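Local structure of aminopeptidase-like protein (Chaetomium thermophilum, 5JM6) at residues Ser175-Val180 with Val192-Asp198; Val247-Phe253 with Pro274-Trp280; Thr427-Ser432 with Lys473-Val477. The protein binds zinc ions and probably acts as a metalloaminopeptidase of the M18 family, assembling into a dodecamer. One frame throughout, in Å; residues are numbered along the deposited sequence.

Contact 1 of 3, residues Ser175-Val180 with Val192-Asp198; sequences SVGGRV and VKLVKVD
Val195 and Gly178 form an antiparallel hydrogen-bonded pair: Val195 N donates to Gly178 O at 2.9 Å, and Gly178 N returns a bond to Val195 O. The next such pair repeats this exchange, Val180 N meeting Lys193 O at 2.7 Å and Lys193 N meeting Val180 O. Val197 N extends the ladder to Val176 O at 3.1 Å. The Ser175 hydroxyl bonds to Val197 O from above its carbonyl plane and also to Trp199 O. With Arg179-Leu194 and Gly177-Lys196 as the intervening non-hydrogen-bonded pairs, and 159° between strand directions, the two segments are the arms of a beta hairpin. On the face holding Val180 and Val195, Val180 CG2 rests at a slant against Val195 CG1 at 3.9 Å. Val195 CG1 lies between its own backbone N and carbonyl carbon (chi1 76°), which brings it close to Gly178 O. Gly178 has a positive phi of 150°, where a CB would collide with the preceding carbonyl oxygen. On the other face Arg179 runs extended, its CD packing on Val192 CG1 at 3.7 Å, and its guanidinium leads away to salt bridges with Glu281 and with Asp429 of a neighbouring subunit. Further out, strand 174-183 bonds along its second edge to strand 277-286, while Ile265 of helix 259-268 packs on Val180 and Val195, and Phe69 of helix 68-81 on Arg179 and Leu194.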
ATOM      1  N   SER A 175      17.067 -19.086  37.250  1.00 32.08           N
ATOM      2  CA  SER A 175      18.004 -20.037  37.809  1.00 31.43           C
ATOM      3  C   SER A 175      18.121 -21.203  36.840  1.00 36.94           C
ATOM      4  O   SER A 175      17.464 -21.219  35.797  1.00 34.95           O
ATOM      5  CB  SER A 175      17.550 -20.507  39.192  1.00 34.33           C
ATOM      6  OG  SER A 175      18.615 -21.122  39.896  1.00 44.47           O
ATOM      7  N   VAL A 176      18.960 -22.172  37.178  1.00 30.38           N
ATOM      8  CA  VAL A 176      19.191 -23.307  36.301  1.00 24.10           C
ATOM      9  C   VAL A 176      19.045 -24.599  37.098  1.00 31.34           C
ATOM     10  O   VAL A 176      19.307 -24.633  38.301  1.00 34.98           O
ATOM     11  CB  VAL A 176      20.587 -23.225  35.629  1.00 22.39           C
ATOM     12  CG1 VAL A 176      21.697 -23.369  36.661  1.00 26.43           C
ATOM     13  CG2 VAL A 176      20.726 -24.266  34.527  1.00 27.05           C
ATOM     14  N   GLY A 177      18.593 -25.651  36.428  1.00 28.49           N
ATOM     15  CA  GLY A 177      18.415 -26.938  37.067  1.00 30.77           C
ATOM     16  C   GLY A 177      18.163 -28.016  36.039  1.00 30.26           C
ATOM     17  O   GLY A 177      17.976 -27.732  34.856  1.00 32.31           O
ATOM     18  N   GLY A 178      18.179 -29.263  36.487  1.00 28.33           N
ATOM     19  CA  GLY A 178      17.960 -30.375  35.591  1.00 28.99           C
ATOM     20  C   GLY A 178      18.700 -31.600  36.071  1.00 32.42           C
ATOM     21  O   GLY A 178      18.976 -31.753  37.262  1.00 35.00           O
ATOM     22  N   ARG A 179      19.021 -32.480  35.134  1.00 27.40           N
ATOM     23  CA  ARG A 179      19.748 -33.692  35.460  1.00 35.46           C
ATOM     24  C   ARG A 179      21.141 -33.702  34.845  1.00 38.87           C
ATOM     25  O   ARG A 179      21.382 -33.100  33.798  1.00 34.89           O
ATOM     26  CB  ARG A 179      18.970 -34.913  34.994  1.00 37.24           C
ATOM     27  CG  ARG A 179      18.789 -34.975  33.498  1.00 36.79           C
ATOM     28  CD  ARG A 179      18.211 -36.308  33.114  1.00 41.19           C
ATOM     29  NE  ARG A 179      18.004 -36.433  31.678  1.00 41.88           N
ATOM     30  CZ  ARG A 179      17.322 -37.426  31.122  1.00 42.41           C
ATOM     31  NH1 ARG A 179      16.787 -38.365  31.889  1.00 38.01           N
ATOM     32  NH2 ARG A 179      17.173 -37.479  29.806  1.00 39.03           N
ATOM     33  N   VAL A 180      22.055 -34.394  35.516  1.00 33.08           N
ATOM     34  CA  VAL A 180      23.422 -34.540  35.042  1.00 35.27           C
ATOM     35  C   VAL A 180      23.735 -36.015  34.846  1.00 37.99           C
ATOM     36  O   VAL A 180      23.381 -36.846  35.683  1.00 37.91           O
ATOM     37  CB  VAL A 180      24.434 -33.926  36.030  1.00 33.62           C
ATOM     38  CG1 VAL A 180      25.826 -33.908  35.422  1.00 29.04           C
ATOM     39  CG2 VAL A 180      24.005 -32.525  36.432  1.00 34.85           C
ATOM     40  N   VAL A 192      22.517 -40.975  36.791  1.00 41.46           N
ATOM     41  CA  VAL A 192      21.845 -39.692  36.609  1.00 35.86           C
ATOM     42  C   VAL A 192      21.616 -39.027  37.963  1.00 37.96           C
ATOM     43  O   VAL A 192      21.146 -39.667  38.900  1.00 46.37           O
ATOM     44  CB  VAL A 192      20.488 -39.856  35.887  1.00 29.14           C
ATOM     45  CG1 VAL A 192      19.841 -38.502  35.653  1.00 38.77           C
ATOM     46  CG2 VAL A 192      20.664 -40.596  34.571  1.00 31.26           C
ATOM     47  N   LYS A 193      21.959 -37.745  38.067  1.00 34.65           N
ATOM     48  CA  LYS A 193      21.766 -37.006  39.312  1.00 36.70           C
ATOM     49  C   LYS A 193      21.023 -35.697  39.057  1.00 42.92           C
ATOM     50  O   LYS A 193      21.137 -35.109  37.982  1.00 43.28           O
ATOM     51  CB  LYS A 193      23.112 -36.723  39.989  1.00 42.84           C
ATOM     52  CG  LYS A 193      24.120 -37.868  39.911  1.00 48.61           C
ATOM     53  CD  LYS A 193      23.701 -39.077  40.738  1.00 52.62           C
ATOM     54  CE  LYS A 193      24.012 -38.887  42.213  1.00 58.12           C
ATOM     55  NZ  LYS A 193      25.398 -38.384  42.420  1.00 57.76           N
ATOM     56  N   LEU A 194      20.263 -35.246  40.052  1.00 42.95           N
ATOM     57  CA  LEU A 194      19.518 -33.994  39.951  1.00 37.56           C
ATOM     58  C   LEU A 194      20.327 -32.839  40.528  1.00 39.27           C
ATOM     59  O   LEU A 194      21.083 -33.013  41.484  1.00 43.24           O
ATOM     60  CB  LEU A 194      18.173 -34.089  40.674  1.00 40.61           C
ATOM     61  CG  LEU A 194      17.113 -35.089  40.207  1.00 41.17           C
ATOM     62  CD1 LEU A 194      15.812 -34.842  40.962  1.00 38.88           C
ATOM     63  CD2 LEU A 194      16.889 -35.020  38.703  1.00 35.79           C
ATOM     64  N   VAL A 195      20.173 -31.661  39.933  1.00 37.52           N
ATOM     65  CA  VAL A 195      20.921 -30.491  40.365  1.00 39.92           C
ATOM     66  C   VAL A 195      20.050 -29.239  40.277  1.00 41.82           C
ATOM     67  O   VAL A 195      19.113 -29.172  39.479  1.00 42.34           O
ATOM     68  CB  VAL A 195      22.207 -30.310  39.525  1.00 43.18           C
ATOM     69  CG1 VAL A 195      21.881 -29.741  38.154  1.00 40.30           C
ATOM     70  CG2 VAL A 195      23.202 -29.419  40.250  1.00 47.03           C
ATOM     71  N   LYS A 196      20.318 -28.280  41.155  1.00 40.97           N
ATOM     72  CA  LYS A 196      19.615 -27.011  41.133  1.00 41.39           C
ATOM     73  C   LYS A 196      20.490 -25.920  41.737  1.00 41.24           C
ATOM     74  O   LYS A 196      21.100 -26.133  42.781  1.00 48.45           O
ATOM     75  CB  LYS A 196      18.315 -27.146  41.917  1.00 36.08           C
ATOM     76  CG  LYS A 196      17.201 -26.211  41.522  1.00 42.97           C
ATOM     77  CD  LYS A 196      16.117 -26.246  42.586  1.00 51.08           C
ATOM     78  CE  LYS A 196      15.906 -27.659  43.120  1.00 44.97           C
ATOM     79  NZ  LYS A 196      15.401 -27.633  44.520  1.00 44.88           N
ATOM     80  N   VAL A 197      20.509 -24.736  41.137  1.00 39.77           N
ATOM     81  CA  VAL A 197      21.224 -23.626  41.756  1.00 47.13           C
ATOM     82  C   VAL A 197      20.197 -22.765  42.487  1.00 48.12           C
ATOM     83  O   VAL A 197      19.132 -22.461  41.948  1.00 44.92           O
ATOM     84  CB  VAL A 197      22.030 -22.801  40.729  1.00 44.14           C
ATOM     85  CG1 VAL A 197      22.656 -21.588  41.396  1.00 43.61           C
ATOM     86  CG2 VAL A 197      23.112 -23.666  40.094  1.00 33.27           C
ATOM     87  N   ASP A 198      20.520 -22.394  43.723  1.00 49.02           N
ATOM     88  CA  ASP A 198      19.544 -21.818  44.647  1.00 54.54           C
ATOM     89  C   ASP A 198      19.404 -20.300  44.556  1.00 48.76           C
ATOM     90  O   ASP A 198      18.633 -19.701  45.306  1.00 48.48           O
ATOM     91  CB  ASP A 198      19.904 -22.206  46.083  1.00 62.22           C
ATOM     92  CG  ASP A 198      19.836 -23.701  46.315  1.00 69.96           C
ATOM     93  OD1 ASP A 198      19.010 -24.366  45.654  1.00 66.32           O
ATOM     94  OD2 ASP A 198      20.608 -24.211  47.153  1.00 73.59           O
TER

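Contact 2 of 3, residues Val247-Phe253 with Pro274-Trp280; sequences VGKPGSF and PDSILNW
Phe253 and Trp280 make a T-shaped aromatic pair where the loop preceding helix 259-268 meets the start of strand 277-286, a member of an antiparallel sheet. The edge of Phe253 points at the face of the indole: its ring centroid is 4.9 Å from that of the five-membered ring, with the planes at 85°. Phe253 CG stands opposite the backbone N (chi1 175°), carrying the ring along residues Ile277 to Trp280. There one ring face receives a CH-pi contact from Asn279 CA, 3.5 Å from the centroid and only 5° off the normal, while Ile277 CG2 approaches Phe253 CD2 obliquely at 4.0 Å. Nearby, Val262 and Ile265 of helix 259-268 pack on Trp280, and Met433 of a neighbouring subunit packs on Asn279.

The other end of the contact rests on Pro274 and Asp275. The Pro274 ring lies across Val247, meeting CG1 with its CB and CG at about a right angle. Asp275 turns its carboxylate toward the type I beta turn Lys249-Ser252, where OD1 takes a weak bond from Lys249 N at 3.5 Å and lies 3.6 Å from Ser252 CB. The turn is itself closed at Lys249 O, which accepts Ser252 N at 2.8 Å and, on an in-plane lone pair, Ser252 OG, also at 2.8 Å.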
ATOM      1  N   VAL A 247      37.817 -25.808  31.296  1.00 69.06           N
ATOM      2  CA  VAL A 247      37.647 -26.862  32.272  1.00 59.43           C
ATOM      3  C   VAL A 247      37.476 -28.192  31.547  1.00 60.77           C
ATOM      4  O   VAL A 247      36.497 -28.398  30.835  1.00 70.41           O
ATOM      5  CB  VAL A 247      36.448 -26.549  33.189  1.00 47.24           C
ATOM      6  CG1 VAL A 247      36.041 -27.740  33.961  1.00 51.99           C
ATOM      7  CG2 VAL A 247      36.806 -25.425  34.142  1.00 58.28           C
ATOM      8  N   GLY A 248      38.454 -29.080  31.708  1.00 63.16           N
ATOM      9  CA  GLY A 248      38.396 -30.397  31.099  1.00 62.86           C
ATOM     10  C   GLY A 248      39.212 -30.588  29.833  1.00 65.59           C
ATOM     11  O   GLY A 248      39.509 -29.631  29.116  1.00 61.09           O
ATOM     12  N   LYS A 249      39.551 -31.849  29.564  1.00 66.39           N
ATOM     13  CA  LYS A 249      40.270 -32.260  28.361  1.00 64.31           C
ATOM     14  C   LYS A 249      39.604 -31.620  27.147  1.00 65.74           C
ATOM     15  O   LYS A 249      38.376 -31.589  27.067  1.00 64.29           O
ATOM     16  CB  LYS A 249      40.299 -33.797  28.273  1.00 65.21           C
ATOM     17  CG  LYS A 249      40.271 -34.413  26.876  1.00 75.68           C
ATOM     18  CD  LYS A 249      38.913 -35.044  26.576  1.00 83.37           C
ATOM     19  CE  LYS A 249      38.826 -35.519  25.130  1.00 86.19           C
ATOM     20  NZ  LYS A 249      37.450 -35.934  24.731  1.00 90.68           N
ATOM     21  N   PRO A 250      40.410 -31.059  26.227  1.00 73.35           N
ATOM     22  CA  PRO A 250      39.898 -30.149  25.189  1.00 77.07           C
ATOM     23  C   PRO A 250      38.706 -30.693  24.398  1.00 70.77           C
ATOM     24  O   PRO A 250      37.943 -29.903  23.843  1.00 76.65           O
ATOM     25  CB  PRO A 250      41.102 -29.949  24.260  1.00 79.08           C
ATOM     26  CG  PRO A 250      42.293 -30.333  25.055  1.00 78.80           C
ATOM     27  CD  PRO A 250      41.852 -31.329  26.078  1.00 76.55           C
ATOM     28  N   GLY A 251      38.539 -32.010  24.354  1.00 59.76           N
ATOM     29  CA  GLY A 251      37.442 -32.596  23.606  1.00 62.37           C
ATOM     30  C   GLY A 251      36.259 -33.073  24.435  1.00 63.19           C
ATOM     31  O   GLY A 251      35.319 -33.651  23.891  1.00 58.88           O
ATOM     32  N   SER A 252      36.292 -32.828  25.743  1.00 58.61           N
ATOM     33  CA  SER A 252      35.268 -33.366  26.638  1.00 46.32           C
ATOM     34  C   SER A 252      33.972 -32.562  26.607  1.00 50.65           C
ATOM     35  O   SER A 252      33.893 -31.515  25.965  1.00 52.49           O
ATOM     36  CB  SER A 252      35.799 -33.420  28.071  1.00 56.68           C
ATOM     37  OG  SER A 252      36.083 -32.120  28.557  1.00 53.79           O
ATOM     38  N   PHE A 253      32.964 -33.046  27.329  1.00 48.64           N
ATOM     39  CA  PHE A 253      31.688 -32.345  27.410  1.00 43.54           C
ATOM     40  C   PHE A 253      31.843 -31.039  28.177  1.00 42.99           C
ATOM     41  O   PHE A 253      31.262 -30.022  27.799  1.00 41.17           O
ATOM     42  CB  PHE A 253      30.618 -33.217  28.075  1.00 35.69           C
ATOM     43  CG  PHE A 253      29.309 -32.503  28.302  1.00 39.59           C
ATOM     44  CD1 PHE A 253      28.343 -32.466  27.311  1.00 35.68           C
ATOM     45  CD2 PHE A 253      29.047 -31.871  29.509  1.00 40.17           C
ATOM     46  CE1 PHE A 253      27.142 -31.809  27.516  1.00 37.11           C
ATOM     47  CE2 PHE A 253      27.848 -31.212  29.720  1.00 38.07           C
ATOM     48  CZ  PHE A 253      26.895 -31.183  28.723  1.00 39.51           C
ATOM     49  N   PRO A 274      36.191 -32.573  36.246  1.00 53.04           N
ATOM     50  CA  PRO A 274      35.261 -32.169  35.182  1.00 48.45           C
ATOM     51  C   PRO A 274      34.943 -33.278  34.188  1.00 52.96           C
ATOM     52  O   PRO A 274      33.918 -33.232  33.511  1.00 54.05           O
ATOM     53  CB  PRO A 274      36.010 -31.048  34.474  1.00 50.09           C
ATOM     54  CG  PRO A 274      36.939 -30.513  35.499  1.00 58.02           C
ATOM     55  CD  PRO A 274      37.328 -31.643  36.370  1.00 56.09           C
ATOM     56  N   ASP A 275      35.826 -34.263  34.096  1.00 53.03           N
ATOM     57  CA  ASP A 275      35.690 -35.297  33.086  1.00 52.85           C
ATOM     58  C   ASP A 275      34.724 -36.391  33.536  1.00 47.10           C
ATOM     59  O   ASP A 275      34.476 -37.349  32.805  1.00 46.41           O
ATOM     60  CB  ASP A 275      37.064 -35.874  32.745  1.00 54.52           C
ATOM     61  CG  ASP A 275      37.980 -34.842  32.108  1.00 70.95           C
ATOM     62  OD1 ASP A 275      37.649 -34.355  31.006  1.00 72.03           O
ATOM     63  OD2 ASP A 275      39.024 -34.510  32.710  1.00 74.11           O
ATOM     64  N   SER A 276      34.175 -36.231  34.739  1.00 45.38           N
ATOM     65  CA  SER A 276      33.169 -37.147  35.273  1.00 43.08           C
ATOM     66  C   SER A 276      31.760 -36.823  34.784  1.00 44.36           C
ATOM     67  O   SER A 276      30.828 -37.597  35.008  1.00 43.48           O
ATOM     68  CB  SER A 276      33.188 -37.129  36.801  1.00 46.94           C
ATOM     69  OG  SER A 276      34.425 -37.597  37.307  1.00 57.35           O
ATOM     70  N   ILE A 277      31.596 -35.674  34.138  1.00 39.45           N
ATOM     71  CA  ILE A 277      30.301 -35.310  33.578  1.00 35.18           C
ATOM     72  C   ILE A 277      30.280 -35.640  32.090  1.00 34.37           C
ATOM     73  O   ILE A 277      31.023 -35.054  31.301  1.00 35.60           O
ATOM     74  CB  ILE A 277      29.981 -33.821  33.799  1.00 32.98           C
ATOM     75  CG1 ILE A 277      29.967 -33.509  35.297  1.00 27.60           C
ATOM     76  CG2 ILE A 277      28.643 -33.465  33.171  1.00 28.55           C
ATOM     77  CD1 ILE A 277      29.606 -32.083  35.628  1.00 36.93           C
ATOM     78  N   LEU A 278      29.453 -36.613  31.722  1.00 33.13           N
ATOM     79  CA  LEU A 278      29.334 -37.052  30.336  1.00 32.01           C
ATOM     80  C   LEU A 278      28.403 -36.138  29.542  1.00 38.72           C
ATOM     81  O   LEU A 278      28.582 -35.942  28.338  1.00 39.65           O
ATOM     82  CB  LEU A 278      28.836 -38.499  30.277  1.00 34.42           C
ATOM     83  CG  LEU A 278      29.544 -39.512  31.188  1.00 35.45           C
ATOM     84  CD1 LEU A 278      28.899 -40.885  31.081  1.00 40.05           C
ATOM     85  CD2 LEU A 278      31.032 -39.598  30.879  1.00 34.78           C
ATOM     86  N   ASN A 279      27.422 -35.575  30.240  1.00 41.22           N
ATOM     87  CA  ASN A 279      26.404 -34.716  29.649  1.00 36.89           C
ATOM     88  C   ASN A 279      25.505 -34.199  30.759  1.00 38.58           C
ATOM     89  O   ASN A 279      25.591 -34.662  31.897  1.00 37.18           O
ATOM     90  CB  ASN A 279      25.571 -35.473  28.609  1.00 33.03           C
ATOM     91  CG  ASN A 279      25.251 -34.631  27.389  1.00 39.65           C
ATOM     92  OD1 ASN A 279      24.463 -33.688  27.458  1.00 43.28           O
ATOM     93  ND2 ASN A 279      25.858 -34.975  26.258  1.00 38.39           N
ATOM     94  N   TRP A 280      24.656 -33.232  30.442  1.00 38.57           N
ATOM     95  CA  TRP A 280      23.597 -32.857  31.364  1.00 36.11           C
ATOM     96  C   TRP A 280      22.401 -32.309  30.606  1.00 31.67           C
ATOM     97  O   TRP A 280      22.515 -31.899  29.450  1.00 31.07           O
ATOM     98  CB  TRP A 280      24.082 -31.842  32.411  1.00 31.88           C
ATOM     99  CG  TRP A 280      24.615 -30.527  31.891  1.00 36.77           C
ATOM    100  CD1 TRP A 280      24.130 -29.790  30.848  1.00 32.50           C
ATOM    101  CD2 TRP A 280      25.677 -29.754  32.464  1.00 35.44           C
ATOM    102  NE1 TRP A 280      24.856 -28.633  30.706  1.00 28.42           N
ATOM    103  CE2 TRP A 280      25.808 -28.585  31.689  1.00 34.97           C
ATOM    104  CE3 TRP A 280      26.540 -29.946  33.547  1.00 32.77           C
ATOM    105  CZ2 TRP A 280      26.766 -27.613  31.965  1.00 32.36           C
ATOM    106  CZ3 TRP A 280      27.494 -28.980  33.814  1.00 34.42           C
ATOM    107  CH2 TRP A 280      27.598 -27.829  33.026  1.00 32.34           C
TER

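Contact 3 of 3, residues Thr427-Ser432 with Lys473-Val477; sequences TTDSVS and KAADV
Thr428 and Asp476 are joined by a bond from Asp476 N to Thr428 OG1, 3.0 Å long with 150° at the hydrogen. The same hydroxyl also bonds to Cys419 O, so Thr428 links two neighbouring strands. Around it Thr428, Ser432, Ala474 and Ala475 are buried and closely packed, Ala475 CB touching Ser432 CB at 3.7 Å. With such small side chains here, the backbones come near, Thr428 CA standing 4.2 Å from Ala475 CA. The packing passes to the partly exposed edge at Thr427 CG2, which lies opposite its backbone N and reaches Ala474 CB at 3.5 Å.

This is the start of helix 430-443 set against strand 473-481, which lies between strands 386-394 and 417-419 in the mixed sheet. Asp429 is the N-cap: its chi1 of 73° swings the carboxylate back over the first turn, where OD1 accepts Ser432 N at 2.9 Å, the donor approaching from above the carboxylate plane.

Toward the partly exposed side the grip slackens. Lys473, bent at three successive torsions, brings NZ only to 3.9 Å from Asp429 OD2, a long salt bridge, while its end crosses Val431. The carboxylate also faces Arg179 of a neighbouring subunit. At Asp429, an alanine would probably leave Ser432 N uncapped and Lys473 and the neighbour's arginine without this carboxylate. At the other end, Thr427 OG1 makes just a weak bond to Asp476 OD1, at 3.0 Å, and Pro464 packs on both residues.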
ATOM      1  N   THR A 427     -13.058 -34.157  23.117  1.00 47.73           N
ATOM      2  CA  THR A 427     -13.313 -35.455  23.731  1.00 54.48           C
ATOM      3  C   THR A 427     -14.631 -35.492  24.501  1.00 50.42           C
ATOM      4  O   THR A 427     -15.423 -36.422  24.343  1.00 53.77           O
ATOM      5  CB  THR A 427     -12.181 -35.853  24.690  1.00 50.75           C
ATOM      6  OG1 THR A 427     -10.957 -36.010  23.960  1.00 59.23           O
ATOM      7  CG2 THR A 427     -12.510 -37.147  25.389  1.00 49.87           C
ATOM      8  N   THR A 428     -14.855 -34.484  25.339  1.00 47.53           N
ATOM      9  CA  THR A 428     -16.048 -34.431  26.175  1.00 46.02           C
ATOM     10  C   THR A 428     -17.308 -34.481  25.317  1.00 48.18           C
ATOM     11  O   THR A 428     -17.327 -33.977  24.194  1.00 51.35           O
ATOM     12  CB  THR A 428     -16.067 -33.161  27.048  1.00 48.16           C
ATOM     13  OG1 THR A 428     -14.755 -32.918  27.571  1.00 43.36           O
ATOM     14  CG2 THR A 428     -17.037 -33.318  28.201  1.00 44.31           C
ATOM     15  N   ASP A 429     -18.351 -35.116  25.841  1.00 46.73           N
ATOM     16  CA  ASP A 429     -19.610 -35.248  25.125  1.00 39.56           C
ATOM     17  C   ASP A 429     -20.741 -35.434  26.130  1.00 36.82           C
ATOM     18  O   ASP A 429     -20.500 -35.448  27.338  1.00 35.66           O
ATOM     19  CB  ASP A 429     -19.544 -36.404  24.113  1.00 43.07           C
ATOM     20  CG  ASP A 429     -19.566 -37.779  24.769  1.00 47.04           C
ATOM     21  OD1 ASP A 429     -18.947 -37.958  25.837  1.00 50.19           O
ATOM     22  OD2 ASP A 429     -20.192 -38.694  24.194  1.00 43.52           O
ATOM     23  N   SER A 430     -21.971 -35.555  25.639  1.00 39.48           N
ATOM     24  CA  SER A 430     -23.136 -35.584  26.521  1.00 41.41           C
ATOM     25  C   SER A 430     -23.074 -36.753  27.503  1.00 39.51           C
ATOM     26  O   SER A 430     -23.522 -36.635  28.642  1.00 40.02           O
ATOM     27  CB  SER A 430     -24.434 -35.632  25.706  1.00 38.43           C
ATOM     28  OG  SER A 430     -24.589 -36.861  25.021  1.00 43.55           O
ATOM     29  N   VAL A 431     -22.501 -37.872  27.074  1.00 37.46           N
ATOM     30  CA  VAL A 431     -22.342 -39.008  27.972  1.00 40.88           C
ATOM     31  C   VAL A 431     -21.236 -38.745  28.995  1.00 36.50           C
ATOM     32  O   VAL A 431     -21.436 -38.951  30.192  1.00 38.39           O
ATOM     33  CB  VAL A 431     -22.045 -40.303  27.201  1.00 45.20           C
ATOM     34  CG1 VAL A 431     -21.800 -41.447  28.172  1.00 34.86           C
ATOM     35  CG2 VAL A 431     -23.199 -40.631  26.259  1.00 45.14           C
ATOM     36  N   SER A 432     -20.079 -38.278  28.529  1.00 36.40           N
ATOM     37  CA  SER A 432     -18.977 -37.950  29.430  1.00 35.43           C
ATOM     38  C   SER A 432     -19.404 -36.923  30.475  1.00 33.55           C
ATOM     39  O   SER A 432     -19.076 -37.054  31.654  1.00 35.02           O
ATOM     40  CB  SER A 432     -17.768 -37.425  28.653  1.00 42.19           C
ATOM     41  OG  SER A 432     -17.336 -38.361  27.680  1.00 52.45           O
ATOM     42  N   LYS A 473     -13.775 -44.630  27.114  1.00 43.90           N
ATOM     43  CA  LYS A 473     -14.673 -43.511  27.291  1.00 40.45           C
ATOM     44  C   LYS A 473     -13.905 -42.404  28.025  1.00 43.04           C
ATOM     45  O   LYS A 473     -13.133 -42.688  28.941  1.00 46.03           O
ATOM     46  CB  LYS A 473     -15.903 -44.010  28.039  1.00 41.65           C
ATOM     47  CG  LYS A 473     -17.209 -43.454  27.602  1.00 45.46           C
ATOM     48  CD  LYS A 473     -17.086 -42.589  26.392  1.00 60.13           C
ATOM     49  CE  LYS A 473     -18.156 -41.520  26.442  1.00 68.36           C
ATOM     50  NZ  LYS A 473     -19.502 -42.051  26.141  1.00 60.09           N
ATOM     51  N   ALA A 474     -14.069 -41.153  27.604  1.00 40.17           N
ATOM     52  CA  ALA A 474     -13.158 -40.105  28.057  1.00 40.32           C
ATOM     53  C   ALA A 474     -13.763 -38.704  28.068  1.00 45.44           C
ATOM     54  O   ALA A 474     -14.766 -38.437  27.407  1.00 47.74           O
ATOM     55  CB  ALA A 474     -11.899 -40.117  27.193  1.00 36.67           C
ATOM     56  N   ALA A 475     -13.128 -37.811  28.822  1.00 45.07           N
ATOM     57  CA  ALA A 475     -13.507 -36.404  28.858  1.00 40.07           C
ATOM     58  C   ALA A 475     -12.275 -35.535  29.057  1.00 43.32           C
ATOM     59  O   ALA A 475     -11.291 -35.973  29.657  1.00 44.27           O
ATOM     60  CB  ALA A 475     -14.515 -36.149  29.962  1.00 35.71           C
ATOM     61  N   ASP A 476     -12.321 -34.308  28.547  1.00 46.15           N
ATOM     62  CA  ASP A 476     -11.283 -33.340  28.873  1.00 46.66           C
ATOM     63  C   ASP A 476     -11.732 -32.420  29.987  1.00 45.35           C
ATOM     64  O   ASP A 476     -12.800 -31.810  29.937  1.00 42.07           O
ATOM     65  CB  ASP A 476     -10.858 -32.507  27.667  1.00 45.01           C
ATOM     66  CG  ASP A 476      -9.821 -33.206  26.824  1.00 57.30           C
ATOM     67  OD1 ASP A 476     -10.129 -34.261  26.243  1.00 63.95           O
ATOM     68  OD2 ASP A 476      -8.661 -32.749  26.826  1.00 63.55           O
ATOM     69  N   VAL A 477     -10.870 -32.316  30.983  1.00 43.51           N
ATOM     70  CA  VAL A 477     -11.203 -31.699  32.244  1.00 41.82           C
ATOM     71  C   VAL A 477     -10.074 -30.754  32.623  1.00 45.85           C
ATOM     72  O   VAL A 477      -8.908 -31.067  32.403  1.00 47.97           O
ATOM     73  CB  VAL A 477     -11.427 -32.791  33.310  1.00 39.34           C
ATOM     74  CG1 VAL A 477     -11.287 -32.258  34.690  1.00 40.38           C
ATOM     75  CG2 VAL A 477     -12.788 -33.441  33.120  1.00 42.60           C
TER

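In the fold
Contacts 1 and 2 adjoin: their centres are about 17 Å apart, strands 174-183 and 277-286 are neighbours in one antiparallel sheet, and Val180 CG1 packs on Ile277 CG2 at 3.6 Å. Contact 3, where a helix start meets the mixed sheet, lies on the opposite side of the chain's centre, its centre about 38 Å from that of contact 1 and about 50 Å from that of contact 2. Subunit association brings these regions together: a salt bridge joins contact 1 to contact 3 of a neighbouring subunit, whose Ser430 packs on Trp280 of contact 2. Contact 3 is near the metal site, the Asp476 side chain being about 6 Å from that of zinc ligand Asp391.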